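Enoyl-CoA hydratase subunit II (Geobacillus kaustophilus, PDB 2EJ5) probably acts as an enoyl-CoA hydratase of the crotonase family, adding water to the double bond of enoyl-CoA thioesters, perhaps in phenylacetic acid breakdown. Local coordinates at residues I5-K10 against L39-A44; N47-V52 against M199-I204; F118-E123 against K190-R195. All coordinates share one frame; numbering follows the deposited sequence.

Interaction 1: I5-K10 against L39-A44; sequences IRYEVK and LKQAGA
Tyr7 on strand 5-10 reaches Gln41 and Ala42 in the last turn of helix 29-44; the two backbones share no hydrogen bond and meet through side chains. This is helix-on-sheet packing at the edge of the crotonase fold: strand 5-10 is an outermost strand of the main sheet within this chain. Tyr7 carries the strand side of the contact. Its CG stands anti to the backbone N (chi1 -180°), which sends the ring out from the strand to the helix. The ring meets Gln41 obliquely, with ring and amide planes 38° apart. Tyr7 CE2 lies 3.7 Å from Gln41 NE2, so the amide meets the CE2 side of the ring at a slant. The oxygen of the amide has its own partner: Gln41 OE1 accepts a hydrogen bond from the hydroxyl of Tyr2, which also touches Tyr7. Ala38 and Val48 also touch the Tyr7 side chain. Ala42 meets the ring at its edge, near the ring plane, and Tyr7 CE1 is 4.3 Å from Ala42 CB. The small methyl lets the phenol end come close to the helix backbone. Tyr7 OH sits 3.4 Å from Ala42 N, but the angle is too poor for a hydrogen bond. The same oxygen rests 3.6 Å from Ala42 CB.

Interaction 2: N47-V52 against M199-I204; sequences NVRCVV and MPTKAI
Met199 opens the contact with its backbone: its carbonyl O accepts a hydrogen bond from Arg49 NH2 at 2.8 Å. The N-H...O angle is 150°, and the donor stands above the carbonyl plane. The thioether of Met199 leads away from Arg49, and the residue packs on Ile132 of a neighbouring subunit. Pro200 follows as the centre of an inverse gamma turn and takes the N-cap position of helix 201-216. It packs on Gly135 of that subunit. Thr201, in the first turn, faces Arg49. Its OG1 lies in the guanidinium plane, at the edge, and accepts a nearly straight bond from Arg49 NE at 2.9 Å (165°). A bend at chi3 (78°) turns the arginine's end so that NE and NH2 serve two acceptors. Thr201 OG1 also donates to a water at 2.8 Å, and this water donates to Arg49 O at 2.6 Å. The methyl Thr201 CG2 packs 3.9 Å from Arg49 CA. An alanine in place of Arg49 would probably leave Met199 O and Thr201 OG1 without their arginine donors and open a gap beside the helix start. Further along, Ile204 N closes the first helical turn on Pro200 O. The arrangement is a buried arginine joining the lead-in to a sheet strand with a helix N-terminus, here beside a subunit interface of the crotonase fold.

Interaction 3: F118-E123 against K190-R195; sequences FRLLSE and KQFAER
Phe192, on helix 185-197, points its ring at strand 118-122 and meets Phe118 and Leu120 in two different ways. Against Phe118 it makes a T-shaped (edge-to-face) pair. The edge of Phe192 is turned to the face of Phe118, with planes at 78° and centroids 5.2 Å apart. Phe192 CZ comes 3.7 Å from Phe118 CD1, toward the rim of the ring rather than over its centre. Leu120 instead uses the face of Phe192. Its CD2 methyl sits over the middle of the ring, 4.0 Å from the centroid and 7° off the normal, a CH-pi contact. Its other methyl, CD1, lies 3.8 Å from Phe192 CD2. With chi1 at -171°, Phe192 CG lies opposite the backbone N, and the ring reaches both partners. Val98 of the adjoining strand 97-101 also touches this ring. On the neighbouring subunit, Leu156 packs on Phe118 and Leu161 on Phe192. Helix 185-197 thus packs on the main sheet of the crotonase fold, and the second subunit adds to the burial. With all three side chains buried and apolar, the contact rests on shape fit and dispersion, with a modest edge-to-face attraction between the rings.

In the fold
All three contacts reach the main sheet, but at different places. Interaction 1 lies at an outer strand and is only partly buried. Interactions 2 and 3 are buried and both touch the second subunit. Their chemistry differs accordingly: a tyrosine against an amide and a methyl in interaction 1, an arginine with hydrogen bonds and a water in interaction 2, and apolar rings and methyls in interaction 3. Interactions 1 and 2 touch through Ala42 and Val48, and helix 29-44 runs on to strand 50-55. Interactions 2 and 3 meet where Val52 packs on Ala193. Interaction 3 is nested within the chain loop that interaction 2 closes. Interactions 1 and 3 do not touch; their centres are about 17 Å apart.

Interaction 1: I5-K10 against L39-A44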
# COMPACT_ATOMS: atom_id res chain seq x y z
N ILE A 5 7.75 30.24 -14.66
CA ILE A 5 8.28 29.83 -13.36
C ILE A 5 9.48 30.69 -13.00
O ILE A 5 10.04 31.42 -13.85
CB ILE A 5 8.72 28.33 -13.35
CG1 ILE A 5 10.04 28.16 -14.10
CG2 ILE A 5 7.58 27.42 -13.92
CD1 ILE A 5 10.71 26.84 -13.86
N ARG A 6 9.86 30.59 -11.73
CA ARG A 6 11.05 31.20 -11.17
C ARG A 6 11.91 30.05 -10.67
O ARG A 6 11.41 29.11 -10.02
CB ARG A 6 10.66 32.18 -10.05
CG ARG A 6 11.71 33.21 -9.65
CD ARG A 6 11.02 34.39 -8.88
NE ARG A 6 10.52 33.99 -7.57
CZ ARG A 6 9.36 34.38 -7.04
NH1 ARG A 6 8.54 35.18 -7.71
NH2 ARG A 6 9.02 33.93 -5.83
N TYR A 7 13.19 30.09 -11.04
CA TYR A 7 14.15 29.11 -10.61
C TYR A 7 15.30 29.88 -9.99
O TYR A 7 15.94 30.69 -10.65
CB TYR A 7 14.63 28.27 -11.80
CG TYR A 7 15.64 27.21 -11.45
CD1 TYR A 7 15.24 25.98 -10.88
CD2 TYR A 7 16.99 27.41 -11.69
CE1 TYR A 7 16.18 25.01 -10.56
CE2 TYR A 7 17.92 26.46 -11.36
CZ TYR A 7 17.52 25.25 -10.80
OH TYR A 7 18.48 24.30 -10.51
N GLU A 8 15.53 29.62 -8.71
CA GLU A 8 16.54 30.35 -7.94
C GLU A 8 17.19 29.36 -6.98
O GLU A 8 16.50 28.70 -6.20
CB GLU A 8 15.84 31.47 -7.17
CG GLU A 8 16.75 32.57 -6.65
CD GLU A 8 15.97 33.69 -5.98
OE1 GLU A 8 14.80 33.98 -6.37
OE2 GLU A 8 16.55 34.30 -5.04
N VAL A 9 18.51 29.21 -7.06
CA VAL A 9 19.24 28.46 -6.07
C VAL A 9 19.62 29.41 -4.90
O VAL A 9 20.22 30.47 -5.11
CB VAL A 9 20.49 27.74 -6.68
CG1 VAL A 9 21.28 26.95 -5.62
CG2 VAL A 9 20.09 26.80 -7.82
N LYS A 10 19.18 29.06 -3.69
CA LYS A 10 19.54 29.80 -2.49
C LYS A 10 20.22 28.82 -1.53
O LYS A 10 19.60 27.90 -1.00
CB LYS A 10 18.33 30.45 -1.86
CG LYS A 10 17.78 31.63 -2.70
CD LYS A 10 16.42 32.09 -2.25
CE LYS A 10 16.38 32.40 -0.77
NZ LYS A 10 16.98 33.73 -0.41
N LEU A 39 13.95 21.03 -13.71
CA LEU A 39 14.19 19.79 -12.95
C LEU A 39 15.44 19.12 -13.42
O LEU A 39 16.19 18.59 -12.64
CB LEU A 39 13.03 18.80 -13.04
CG LEU A 39 11.73 19.21 -12.33
CD1 LEU A 39 10.64 18.19 -12.65
CD2 LEU A 39 11.89 19.48 -10.79
N LYS A 40 15.68 19.14 -14.73
CA LYS A 40 16.86 18.48 -15.28
C LYS A 40 18.10 19.30 -14.88
O LYS A 40 19.14 18.73 -14.59
CB LYS A 40 16.74 18.30 -16.82
CG LYS A 40 15.57 17.39 -17.28
CD LYS A 40 15.38 17.41 -18.80
CE LYS A 40 14.37 16.34 -19.29
NZ LYS A 40 14.12 16.30 -20.81
N GLN A 41 17.95 20.61 -14.84
CA GLN A 41 19.01 21.56 -14.41
C GLN A 41 19.41 21.23 -12.96
O GLN A 41 20.57 20.90 -12.67
CB GLN A 41 18.45 22.98 -14.52
CG GLN A 41 19.41 24.17 -14.33
CD GLN A 41 18.82 25.50 -14.89
OE1 GLN A 41 17.74 25.51 -15.53
NE2 GLN A 41 19.52 26.63 -14.66
N ALA A 42 18.42 21.27 -12.07
CA ALA A 42 18.62 20.88 -10.66
C ALA A 42 19.28 19.53 -10.49
O ALA A 42 20.19 19.37 -9.68
CB ALA A 42 17.29 20.95 -9.90
N GLY A 43 18.85 18.54 -11.28
CA GLY A 43 19.48 17.22 -11.26
C GLY A 43 20.95 17.23 -11.69
O GLY A 43 21.73 16.44 -11.18
N ALA A 44 21.31 18.12 -12.61
CA ALA A 44 22.68 18.11 -13.17
C ALA A 44 23.65 18.99 -12.39
O ALA A 44 24.87 18.83 -12.51
CB ALA A 44 22.68 18.50 -14.68

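Interaction 2: N47-V52 against M199-I204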
# COMPACT_ATOMS: atom_id res chain seq x y z
N ASN A 47 25.75 21.66 -7.12
CA ASN A 47 25.56 22.57 -6.01
C ASN A 47 24.13 22.47 -5.45
O ASN A 47 23.88 22.95 -4.36
CB ASN A 47 25.87 24.01 -6.40
CG ASN A 47 25.79 24.98 -5.20
OD1 ASN A 47 26.46 24.79 -4.17
ND2 ASN A 47 24.96 25.99 -5.34
N VAL A 48 23.22 21.85 -6.21
CA VAL A 48 21.82 21.69 -5.79
C VAL A 48 21.69 20.37 -5.03
O VAL A 48 22.05 19.31 -5.56
CB VAL A 48 20.83 21.74 -7.01
CG1 VAL A 48 19.37 21.37 -6.56
CG2 VAL A 48 20.85 23.12 -7.65
N ARG A 49 21.25 20.44 -3.78
CA ARG A 49 21.08 19.24 -2.96
C ARG A 49 19.64 19.01 -2.52
O ARG A 49 19.35 18.01 -1.89
CB ARG A 49 22.05 19.26 -1.76
CG ARG A 49 23.53 19.01 -2.17
CD ARG A 49 24.48 19.39 -1.06
NE ARG A 49 24.53 18.36 -0.03
CZ ARG A 49 25.17 18.50 1.12
NH1 ARG A 49 25.79 19.67 1.40
NH2 ARG A 49 25.15 17.51 2.01
N CYS A 50 18.74 19.94 -2.83
CA CYS A 50 17.32 19.80 -2.54
C CYS A 50 16.56 20.66 -3.51
O CYS A 50 17.07 21.69 -3.98
CB CYS A 50 16.98 20.26 -1.11
SG CYS A 50 15.26 19.87 -0.53
N VAL A 51 15.35 20.25 -3.82
CA VAL A 51 14.50 21.07 -4.67
C VAL A 51 13.22 21.38 -3.96
O VAL A 51 12.64 20.51 -3.32
CB VAL A 51 14.18 20.39 -6.06
CG1 VAL A 51 13.24 21.27 -6.90
CG2 VAL A 51 15.46 20.13 -6.83
N VAL A 52 12.77 22.62 -4.06
CA VAL A 52 11.47 22.97 -3.53
C VAL A 52 10.59 23.45 -4.66
O VAL A 52 10.96 24.35 -5.39
CB VAL A 52 11.55 24.07 -2.42
CG1 VAL A 52 10.12 24.46 -1.89
CG2 VAL A 52 12.43 23.61 -1.28
N MET A 199 21.95 16.85 4.04
CA MET A 199 22.07 15.40 4.22
C MET A 199 22.90 14.79 3.09
O MET A 199 23.24 15.51 2.13
CB MET A 199 20.64 14.78 4.25
CG MET A 199 19.75 15.32 5.36
SD MET A 199 18.35 14.22 5.66
CE MET A 199 19.19 12.89 6.55
N PRO A 200 23.26 13.49 3.19
CA PRO A 200 24.05 12.82 2.13
C PRO A 200 23.23 12.64 0.85
O PRO A 200 22.59 11.61 0.64
CB PRO A 200 24.36 11.45 2.74
CG PRO A 200 24.18 11.63 4.20
CD PRO A 200 23.00 12.57 4.31
N THR A 201 23.26 13.66 0.03
CA THR A 201 22.46 13.74 -1.17
C THR A 201 22.59 12.51 -2.10
O THR A 201 21.60 12.08 -2.71
CB THR A 201 22.87 15.02 -1.92
OG1 THR A 201 22.98 16.08 -0.95
CG2 THR A 201 21.84 15.38 -2.97
N LYS A 202 23.79 11.93 -2.21
CA LYS A 202 23.98 10.76 -3.10
C LYS A 202 23.26 9.53 -2.55
O LYS A 202 22.73 8.73 -3.30
CB LYS A 202 25.45 10.40 -3.29
CG LYS A 202 26.26 11.41 -4.18
CD LYS A 202 25.77 11.47 -5.64
CE LYS A 202 26.77 12.21 -6.56
NZ LYS A 202 27.65 13.10 -5.80
N ALA A 203 23.28 9.36 -1.23
CA ALA A 203 22.49 8.27 -0.61
C ALA A 203 21.01 8.51 -0.81
O ALA A 203 20.27 7.56 -1.04
CB ALA A 203 22.82 8.11 0.86
N ILE A 204 20.58 9.76 -0.74
CA ILE A 204 19.15 10.09 -0.95
C ILE A 204 18.74 9.77 -2.40
O ILE A 204 17.66 9.24 -2.64
CB ILE A 204 18.82 11.56 -0.61
CG1 ILE A 204 18.98 11.81 0.92
CG2 ILE A 204 17.37 11.94 -1.06
CD1 ILE A 204 18.91 13.30 1.28
O HOH W 1 20.37 16.38 -0.07

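Interaction 3: F118-E123 against K190-R195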
# COMPACT_ATOMS: atom_id res chain seq x y z
N PHE A 118 8.21 14.83 -0.45
CA PHE A 118 7.60 15.34 0.78
C PHE A 118 6.59 16.39 0.39
O PHE A 118 6.78 17.08 -0.64
CB PHE A 118 8.67 16.00 1.67
CG PHE A 118 9.82 15.09 2.03
CD1 PHE A 118 9.72 14.21 3.12
CD2 PHE A 118 11.01 15.12 1.30
CE1 PHE A 118 10.77 13.37 3.49
CE2 PHE A 118 12.07 14.29 1.66
CZ PHE A 118 11.96 13.41 2.76
N ARG A 119 5.51 16.53 1.18
CA ARG A 119 4.45 17.52 0.94
C ARG A 119 4.24 18.29 2.25
O ARG A 119 3.80 17.71 3.25
CB ARG A 119 3.11 16.85 0.54
CG ARG A 119 3.01 16.38 -0.96
CD ARG A 119 1.90 15.33 -1.20
NE ARG A 119 2.36 14.11 -0.55
CZ ARG A 119 3.33 13.34 -1.04
NH1 ARG A 119 3.88 13.63 -2.21
NH2 ARG A 119 3.76 12.29 -0.36
N LEU A 120 4.63 19.57 2.26
CA LEU A 120 4.44 20.43 3.42
C LEU A 120 3.23 21.25 3.06
O LEU A 120 3.26 22.00 2.10
CB LEU A 120 5.66 21.36 3.62
CG LEU A 120 7.05 20.74 3.74
CD1 LEU A 120 8.14 21.83 3.89
CD2 LEU A 120 7.10 19.74 4.95
N LEU A 121 2.16 21.10 3.83
CA LEU A 121 0.94 21.81 3.52
C LEU A 121 0.81 22.99 4.48
O LEU A 121 0.90 22.82 5.69
CB LEU A 121 -0.25 20.89 3.66
CG LEU A 121 -0.72 20.06 2.44
CD1 LEU A 121 0.35 19.33 1.66
CD2 LEU A 121 -1.77 19.08 2.96
N SER A 122 0.61 24.17 3.92
CA SER A 122 0.23 25.32 4.74
C SER A 122 -1.14 25.04 5.33
O SER A 122 -1.90 24.23 4.79
CB SER A 122 0.20 26.57 3.88
OG SER A 122 -0.70 27.47 4.46
N GLU A 123 -1.49 25.70 6.44
CA GLU A 123 -2.79 25.40 7.04
C GLU A 123 -3.98 25.74 6.12
O GLU A 123 -5.08 25.25 6.34
CB GLU A 123 -2.97 26.01 8.44
CG GLU A 123 -3.07 27.50 8.49
CD GLU A 123 -3.16 28.03 9.96
OE1 GLU A 123 -4.03 27.54 10.74
OE2 GLU A 123 -2.36 28.94 10.31
N LYS A 190 11.74 26.82 4.55
CA LYS A 190 13.18 26.96 4.36
C LYS A 190 14.00 26.04 5.27
O LYS A 190 14.96 25.46 4.81
CB LYS A 190 13.70 28.43 4.35
CG LYS A 190 13.83 29.15 5.64
CD LYS A 190 14.68 30.48 5.50
CE LYS A 190 16.19 30.27 5.63
NZ LYS A 190 16.90 31.59 5.79
N GLN A 191 13.63 25.89 6.53
CA GLN A 191 14.43 25.05 7.42
C GLN A 191 14.37 23.56 7.00
O GLN A 191 15.36 22.84 7.10
CB GLN A 191 13.95 25.19 8.88
CG GLN A 191 14.16 26.60 9.49
CD GLN A 191 14.00 26.58 11.01
OE1 GLN A 191 13.99 27.64 11.67
NE2 GLN A 191 13.89 25.38 11.58
N PHE A 192 13.20 23.11 6.54
CA PHE A 192 13.03 21.70 6.10
C PHE A 192 13.89 21.45 4.86
O PHE A 192 14.64 20.48 4.80
CB PHE A 192 11.53 21.41 5.82
CG PHE A 192 11.22 19.94 5.58
CD1 PHE A 192 11.02 19.08 6.64
CD2 PHE A 192 11.11 19.45 4.28
CE1 PHE A 192 10.73 17.72 6.42
CE2 PHE A 192 10.83 18.09 4.03
CZ PHE A 192 10.64 17.23 5.10
N ALA A 193 13.81 22.35 3.88
CA ALA A 193 14.64 22.25 2.68
C ALA A 193 16.13 22.35 2.99
O ALA A 193 16.93 21.56 2.47
CB ALA A 193 14.22 23.29 1.63
N GLU A 194 16.53 23.27 3.87
CA GLU A 194 17.94 23.35 4.20
C GLU A 194 18.38 22.14 4.96
O GLU A 194 19.45 21.64 4.71
CB GLU A 194 18.29 24.66 4.90
CG GLU A 194 17.98 25.83 3.94
CD GLU A 194 18.41 27.19 4.46
OE1 GLU A 194 18.61 27.33 5.70
OE2 GLU A 194 18.51 28.11 3.61
N ARG A 195 17.52 21.62 5.82
CA ARG A 195 17.86 20.41 6.53
C ARG A 195 18.12 19.24 5.57
O ARG A 195 19.08 18.51 5.75
CB ARG A 195 16.76 20.06 7.53
CG ARG A 195 16.78 18.64 7.94
CD ARG A 195 15.63 18.32 8.88
NE ARG A 195 15.83 16.99 9.47
CZ ARG A 195 14.88 16.28 10.07
NH1 ARG A 195 13.64 16.75 10.16
NH2 ARG A 195 15.18 15.09 10.58